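Local structure of 450aa long hypothetical fmu protein (Pyrococcus horikoshii, 2YXL) at residues Ile10-Ile15 with Ile107-Trp112; Ala17-Ile22 with Leu86-Arg91. The protein is probably an RNA cytosine-5-methyltransferase of the RsmB/NOP family that uses S-adenosylmethionine as methyl donor. One frame throughout, in Å; residues are numbered along the deposited sequence.

Interaction 1 (Ile10-Ile15 with Ile107-Trp112)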
loop_
_atom_site.group_PDB
_atom_site.type_symbol
_atom_site.label_atom_id
_atom_site.label_comp_id
_atom_site.label_asym_id
_atom_site.label_seq_id
_atom_site.Cartn_x
_atom_site.Cartn_y
_atom_site.Cartn_z
ATOM N N ILE A 10 17.910 -17.833 -13.269
ATOM C CA ILE A 10 16.705 -18.162 -12.509
ATOM C C ILE A 10 16.323 -19.626 -12.753
ATOM O O ILE A 10 16.146 -20.034 -13.902
ATOM C CB ILE A 10 15.511 -17.217 -12.862
ATOM C CG1 ILE A 10 15.939 -15.746 -12.781
ATOM C CG2 ILE A 10 14.314 -17.472 -11.939
ATOM C CD1 ILE A 10 14.936 -14.763 -13.363
ATOM N N PRO A 11 16.214 -20.422 -11.669
ATOM C CA PRO A 11 15.782 -21.824 -11.745
ATOM C C PRO A 11 14.301 -21.959 -12.146
ATOM O O PRO A 11 13.552 -20.988 -12.030
ATOM C CB PRO A 11 16.006 -22.333 -10.316
ATOM C CG PRO A 11 15.910 -21.120 -9.466
ATOM C CD PRO A 11 16.515 -20.020 -10.282
ATOM N N PRO A 12 13.883 -23.156 -12.614
ATOM C CA PRO A 12 12.505 -23.379 -13.079
ATOM C C PRO A 12 11.429 -22.983 -12.069
ATOM O O PRO A 12 10.433 -22.360 -12.451
ATOM C CB PRO A 12 12.463 -24.890 -13.338
ATOM C CG PRO A 12 13.869 -25.257 -13.626
ATOM C CD PRO A 12 14.700 -24.379 -12.741
ATOM N N LYS A 13 11.631 -23.328 -10.797
ATOM C CA LYS A 13 10.683 -22.970 -9.739
ATOM C C LYS A 13 10.609 -21.456 -9.536
ATOM O O LYS A 13 9.571 -20.927 -9.132
ATOM C CB LYS A 13 11.010 -23.688 -8.420
ATOM C CG LYS A 13 12.284 -23.227 -7.714
ATOM C CD LYS A 13 12.423 -23.888 -6.352
ATOM C CE LYS A 13 13.706 -23.464 -5.652
ATOM N NZ LYS A 13 13.999 -24.311 -4.458
ATOM N N GLY A 14 11.717 -20.774 -9.823
ATOM C CA GLY A 14 11.792 -19.320 -9.741
ATOM C C GLY A 14 11.006 -18.648 -10.849
ATOM O O GLY A 14 10.357 -17.626 -10.622
ATOM N N ILE A 15 11.070 -19.229 -12.048
ATOM C CA ILE A 15 10.329 -18.728 -13.207
ATOM C C ILE A 15 8.826 -18.854 -12.979
ATOM O O ILE A 15 8.072 -17.929 -13.265
ATOM C CB ILE A 15 10.755 -19.445 -14.522
ATOM C CG1 ILE A 15 12.169 -19.013 -14.947
ATOM C CG2 ILE A 15 9.743 -19.201 -15.651
ATOM C CD1 ILE A 15 12.321 -17.535 -15.326
ATOM N N ILE A 107 16.796 -17.800 -20.086
ATOM C CA ILE A 107 16.010 -17.639 -21.315
ATOM C C ILE A 107 15.486 -19.000 -21.791
ATOM O O ILE A 107 14.406 -19.083 -22.372
ATOM C CB ILE A 107 16.765 -16.830 -22.444
ATOM C CG1 ILE A 107 17.057 -17.672 -23.689
ATOM C CG2 ILE A 107 18.017 -16.128 -21.913
ATOM C CD1 ILE A 107 16.072 -17.435 -24.812
ATOM N N LYS A 108 16.250 -20.055 -21.511
ATOM C CA LYS A 108 15.830 -21.429 -21.783
ATOM C C LYS A 108 14.654 -21.827 -20.889
ATOM O O LYS A 108 13.697 -22.446 -21.354
ATOM C CB LYS A 108 17.004 -22.397 -21.583
ATOM C CG LYS A 108 16.682 -23.864 -21.864
ATOM C CD LYS A 108 17.688 -24.802 -21.208
ATOM C CE LYS A 108 18.973 -24.926 -22.013
ATOM N NZ LYS A 108 18.752 -25.683 -23.273
ATOM N N ASN A 109 14.737 -21.469 -19.609
ATOM C CA ASN A 109 13.667 -21.750 -18.652
ATOM C C ASN A 109 12.392 -20.957 -18.959
ATOM O O ASN A 109 11.281 -21.449 -18.751
ATOM C CB ASN A 109 14.138 -21.498 -17.215
ATOM C CG ASN A 109 15.138 -22.549 -16.717
ATOM O OD1 ASN A 109 15.791 -22.357 -15.689
ATOM N ND2 ASN A 109 15.255 -23.658 -17.437
ATOM N N LEU A 110 12.562 -19.734 -19.460
ATOM C CA LEU A 110 11.439 -18.941 -19.959
ATOM C C LEU A 110 10.768 -19.620 -21.146
ATOM O O LEU A 110 9.542 -19.618 -21.253
ATOM C CB LEU A 110 11.893 -17.538 -20.366
ATOM C CG LEU A 110 11.998 -16.466 -19.286
ATOM C CD1 LEU A 110 12.721 -15.252 -19.842
ATOM C CD2 LEU A 110 10.617 -16.083 -18.757
ATOM N N ARG A 111 11.575 -20.196 -22.032
ATOM C CA ARG A 111 11.057 -20.843 -23.235
ATOM C C ARG A 111 10.316 -22.145 -22.937
ATOM O O ARG A 111 9.240 -22.383 -23.484
ATOM C CB ARG A 111 12.171 -21.072 -24.265
ATOM C CG ARG A 111 11.683 -21.705 -25.562
ATOM C CD ARG A 111 12.705 -21.613 -26.698
ATOM N NE ARG A 111 12.735 -20.292 -27.332
ATOM C CZ ARG A 111 11.772 -19.790 -28.109
ATOM N NH1 ARG A 111 10.661 -20.476 -28.360
ATOM N NH2 ARG A 111 11.916 -18.580 -28.634
ATOM N N TRP A 112 10.880 -22.970 -22.060
ATOM C CA TRP A 112 10.339 -24.306 -21.827
ATOM C C TRP A 112 9.501 -24.441 -20.558
ATOM O O TRP A 112 8.422 -25.030 -20.596
ATOM C CB TRP A 112 11.452 -25.358 -21.873
ATOM C CG TRP A 112 12.144 -25.384 -23.201
ATOM C CD1 TRP A 112 13.371 -24.865 -23.497
ATOM C CD2 TRP A 112 11.631 -25.927 -24.423
ATOM N NE1 TRP A 112 13.660 -25.061 -24.825
ATOM C CE2 TRP A 112 12.609 -25.711 -25.417
ATOM C CE3 TRP A 112 10.442 -26.581 -24.774
ATOM C CZ2 TRP A 112 12.436 -26.125 -26.741
ATOM C CZ3 TRP A 112 10.271 -26.993 -26.089
ATOM C CH2 TRP A 112 11.264 -26.764 -27.056
#

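Interaction 2 (Ala17-Ile22 with Leu86-Arg91)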
loop_
_atom_site.group_PDB
_atom_site.type_symbol
_atom_site.label_atom_id
_atom_site.label_comp_id
_atom_site.label_asym_id
_atom_site.label_seq_id
_atom_site.Cartn_x
_atom_site.Cartn_y
_atom_site.Cartn_z
ATOM N N ALA A 17 7.478 -18.946 -10.140
ATOM C CA ALA A 17 7.196 -18.129 -8.963
ATOM C C ALA A 17 6.772 -16.692 -9.281
ATOM O O ALA A 17 5.734 -16.243 -8.789
ATOM C CB ALA A 17 8.386 -18.147 -7.998
ATOM N N ILE A 18 7.556 -15.971 -10.088
ATOM C CA ILE A 18 7.208 -14.575 -10.404
ATOM C C ILE A 18 5.985 -14.491 -11.296
ATOM O O ILE A 18 5.202 -13.558 -11.167
ATOM C CB ILE A 18 8.335 -13.741 -11.090
ATOM C CG1 ILE A 18 9.560 -14.581 -11.422
ATOM C CG2 ILE A 18 8.643 -12.470 -10.284
ATOM C CD1 ILE A 18 9.509 -15.159 -12.805
ATOM N N ILE A 19 5.834 -15.451 -12.207
ATOM C CA ILE A 19 4.653 -15.504 -13.063
ATOM C C ILE A 19 3.399 -15.609 -12.197
ATOM O O ILE A 19 2.463 -14.829 -12.371
ATOM C CB ILE A 19 4.711 -16.655 -14.104
ATOM C CG1 ILE A 19 5.843 -16.406 -15.108
ATOM C CG2 ILE A 19 3.363 -16.794 -14.836
ATOM C CD1 ILE A 19 6.157 -17.586 -16.011
ATOM N N GLU A 20 3.399 -16.550 -11.252
ATOM C CA GLU A 20 2.272 -16.712 -10.337
ATOM C C GLU A 20 2.085 -15.488 -9.432
ATOM O O GLU A 20 0.954 -15.098 -9.145
ATOM C CB GLU A 20 2.386 -18.011 -9.526
ATOM C CG GLU A 20 1.250 -18.225 -8.515
ATOM C CD GLU A 20 0.630 -19.621 -8.554
ATOM O OE1 GLU A 20 -0.538 -19.755 -8.126
ATOM O OE2 GLU A 20 1.289 -20.582 -9.008
ATOM N N ALA A 21 3.188 -14.873 -9.009
ATOM C CA ALA A 21 3.122 -13.675 -8.169
ATOM C C ALA A 21 2.536 -12.489 -8.928
ATOM O O ALA A 21 1.730 -11.732 -8.383
ATOM C CB ALA A 21 4.500 -13.327 -7.608
ATOM N N ILE A 22 2.948 -12.339 -10.185
ATOM C CA ILE A 22 2.459 -11.269 -11.047
ATOM C C ILE A 22 0.991 -11.506 -11.413
ATOM O O ILE A 22 0.192 -10.562 -11.436
ATOM C CB ILE A 22 3.355 -11.099 -12.308
ATOM C CG1 ILE A 22 4.762 -10.610 -11.918
ATOM C CG2 ILE A 22 2.730 -10.157 -13.327
ATOM C CD1 ILE A 22 4.813 -9.279 -11.155
ATOM N N LEU A 86 -1.209 -15.672 -19.410
ATOM C CA LEU A 86 -0.456 -15.192 -20.562
ATOM C C LEU A 86 0.068 -13.779 -20.315
ATOM O O LEU A 86 1.262 -13.528 -20.476
ATOM C CB LEU A 86 -1.305 -15.244 -21.833
ATOM C CG LEU A 86 -0.623 -14.869 -23.152
ATOM C CD1 LEU A 86 0.610 -15.733 -23.439
ATOM C CD2 LEU A 86 -1.620 -14.974 -24.294
ATOM N N ARG A 87 -0.821 -12.871 -19.905
ATOM C CA ARG A 87 -0.438 -11.492 -19.604
ATOM C C ARG A 87 0.699 -11.429 -18.582
ATOM O O ARG A 87 1.668 -10.699 -18.780
ATOM C CB ARG A 87 -1.643 -10.667 -19.128
ATOM C CG ARG A 87 -1.291 -9.244 -18.667
ATOM C CD ARG A 87 -2.512 -8.340 -18.486
ATOM N NE ARG A 87 -3.482 -8.874 -17.529
ATOM C CZ ARG A 87 -4.602 -9.515 -17.865
ATOM N NH1 ARG A 87 -5.410 -9.964 -16.920
ATOM N NH2 ARG A 87 -4.915 -9.710 -19.140
ATOM N N ALA A 88 0.571 -12.198 -17.502
ATOM C CA ALA A 88 1.593 -12.263 -16.461
ATOM C C ALA A 88 2.920 -12.783 -17.011
ATOM O O ALA A 88 3.976 -12.219 -16.723
ATOM C CB ALA A 88 1.117 -13.125 -15.298
ATOM N N ALA A 89 2.867 -13.842 -17.817
ATOM C CA ALA A 89 4.080 -14.409 -18.407
ATOM C C ALA A 89 4.757 -13.416 -19.349
ATOM O O ALA A 89 5.983 -13.263 -19.317
ATOM C CB ALA A 89 3.779 -15.713 -19.123
ATOM N N LEU A 90 3.959 -12.740 -20.172
ATOM C CA LEU A 90 4.478 -11.748 -21.106
ATOM C C LEU A 90 5.147 -10.584 -20.367
ATOM O O LEU A 90 6.214 -10.121 -20.773
ATOM C CB LEU A 90 3.375 -11.252 -22.048
ATOM C CG LEU A 90 2.860 -12.209 -23.133
ATOM C CD1 LEU A 90 1.694 -11.597 -23.875
ATOM C CD2 LEU A 90 3.967 -12.599 -24.120
ATOM N N ARG A 91 4.535 -10.139 -19.270
ATOM C CA ARG A 91 5.103 -9.073 -18.441
ATOM C C ARG A 91 6.455 -9.475 -17.842
ATOM O O ARG A 91 7.414 -8.699 -17.862
ATOM C CB ARG A 91 4.125 -8.668 -17.335
ATOM C CG ARG A 91 2.968 -7.809 -17.818
ATOM C CD ARG A 91 1.882 -7.658 -16.763
ATOM N NE ARG A 91 0.918 -6.625 -17.148
ATOM C CZ ARG A 91 -0.194 -6.328 -16.480
ATOM N NH1 ARG A 91 -0.526 -6.984 -15.373
ATOM N NH2 ARG A 91 -0.987 -5.365 -16.930
HETATM O O HOH W 1 -0.381 -9.671 -14.597
#

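Interaction 1 (Ile10-Ile15 with Ile107-Trp112)
At the start of helix 12-24, I15 meets N109 and L110 of helix 104-121, and P12 meets N109. I15 leans toward the second helix. Its CG1 stands beside its own backbone N, anti to the carbonyl carbon (chi1 -71°), which places CG1 against N109 CB at 3.9 Å. I15 CD1 reaches L110 CD2 at 4.1 Å. The two side chains cross at about a right angle, with I15 CD1 against CG and CD2 of L110. The CB of N109 points toward the 10-15 segment. Its amide end lies against P12 and comes to 3.0 Å (OD1 as modelled) from I10 O. The amide is probably turned over in the model; turned back, it may give a hydrogen bond there.

Both helices belong to the helical N-terminal part of the chain, away from the sinefungin pocket. The contact packs the first turn of helix 12-24 against helix 104-121.

An alanine at I15 would probably open a gap beside N109 CB and leave the L110 end without its partner on this helix. P11 is the N-cap residue, and its O accepts I15 N at 3.0 Å. Farther out, I10 N bonds to T106 OG1, tying the segment before the helix to helix 104-121. I15 also touches A114, while I96 of helix 84-99 packs against both I10 and L110.

Interaction 2 (Ala17-Ile22 with Leu86-Arg91)
In the helical N-terminal bundle, I19 and I22 of helix 12-24 pack on A88, A89 and R91 of helix 84-99. The two short helical segments approach to 8.4 Å between axes, with 124° between their N-to-C directions. The CB of A88 points toward helix 12-24. It sits 3.6 Å from the carbonyl oxygen I19 O and 3.9 Å from I22 CG2. With CG1 of I22 beside the backbone N (chi1 -66°), CG2 is anti to it, and it is this methyl that meets A88. It also comes within 4.3 Å of R91 CD, so it faces both A88 and the aliphatic part of the arginine. I19 touches both alanines: its CG2 lies 4.3 Å from A88 CB and its CD1 4.3 Å from A89 CB.

The charged end of R91 is paired outside the contact. NH1 forms a salt bridge with E26 OE2, and NH2 forms one with D68 OD2. R87 NH1 pairs with E26 OE1, so one glutamate joins two arginines of helix 84-99. R87 CD lies 3.6 Å above the R91 guanidinium plane, over its centre. A water lies between R91 NH1 and I22 O, but both of its bonds are weak. I118 of helix 104-121 touches both I19 and A89.

Small alanines let the isoleucines come near the second helix without any direct hydrogen bond between the two segments. The side-chain contacts across the segments are apolar; E26 and D68 probably offset the arginine charge beside them.

Interaction 1 and interaction 2 use successive parts of helix 12-24 and its lead-in, and their centres are about 12 Å apart. Residues 10-15 meet helix 104-121, and residues 17-22 meet helix 84-99. These two partner helices follow each other in the chain. The order along the chain is 10-15, 17-22, 86-91, 107-112, so the chain span between the segments of interaction 1 contains all of interaction 2. That span is mostly helix and has no strand. Together the contacts pack the first helix against two later ones of the helical N-terminal part. Both lie away from the sinefungin pocket and the predicted nucleophile, so they concern the packing of this part.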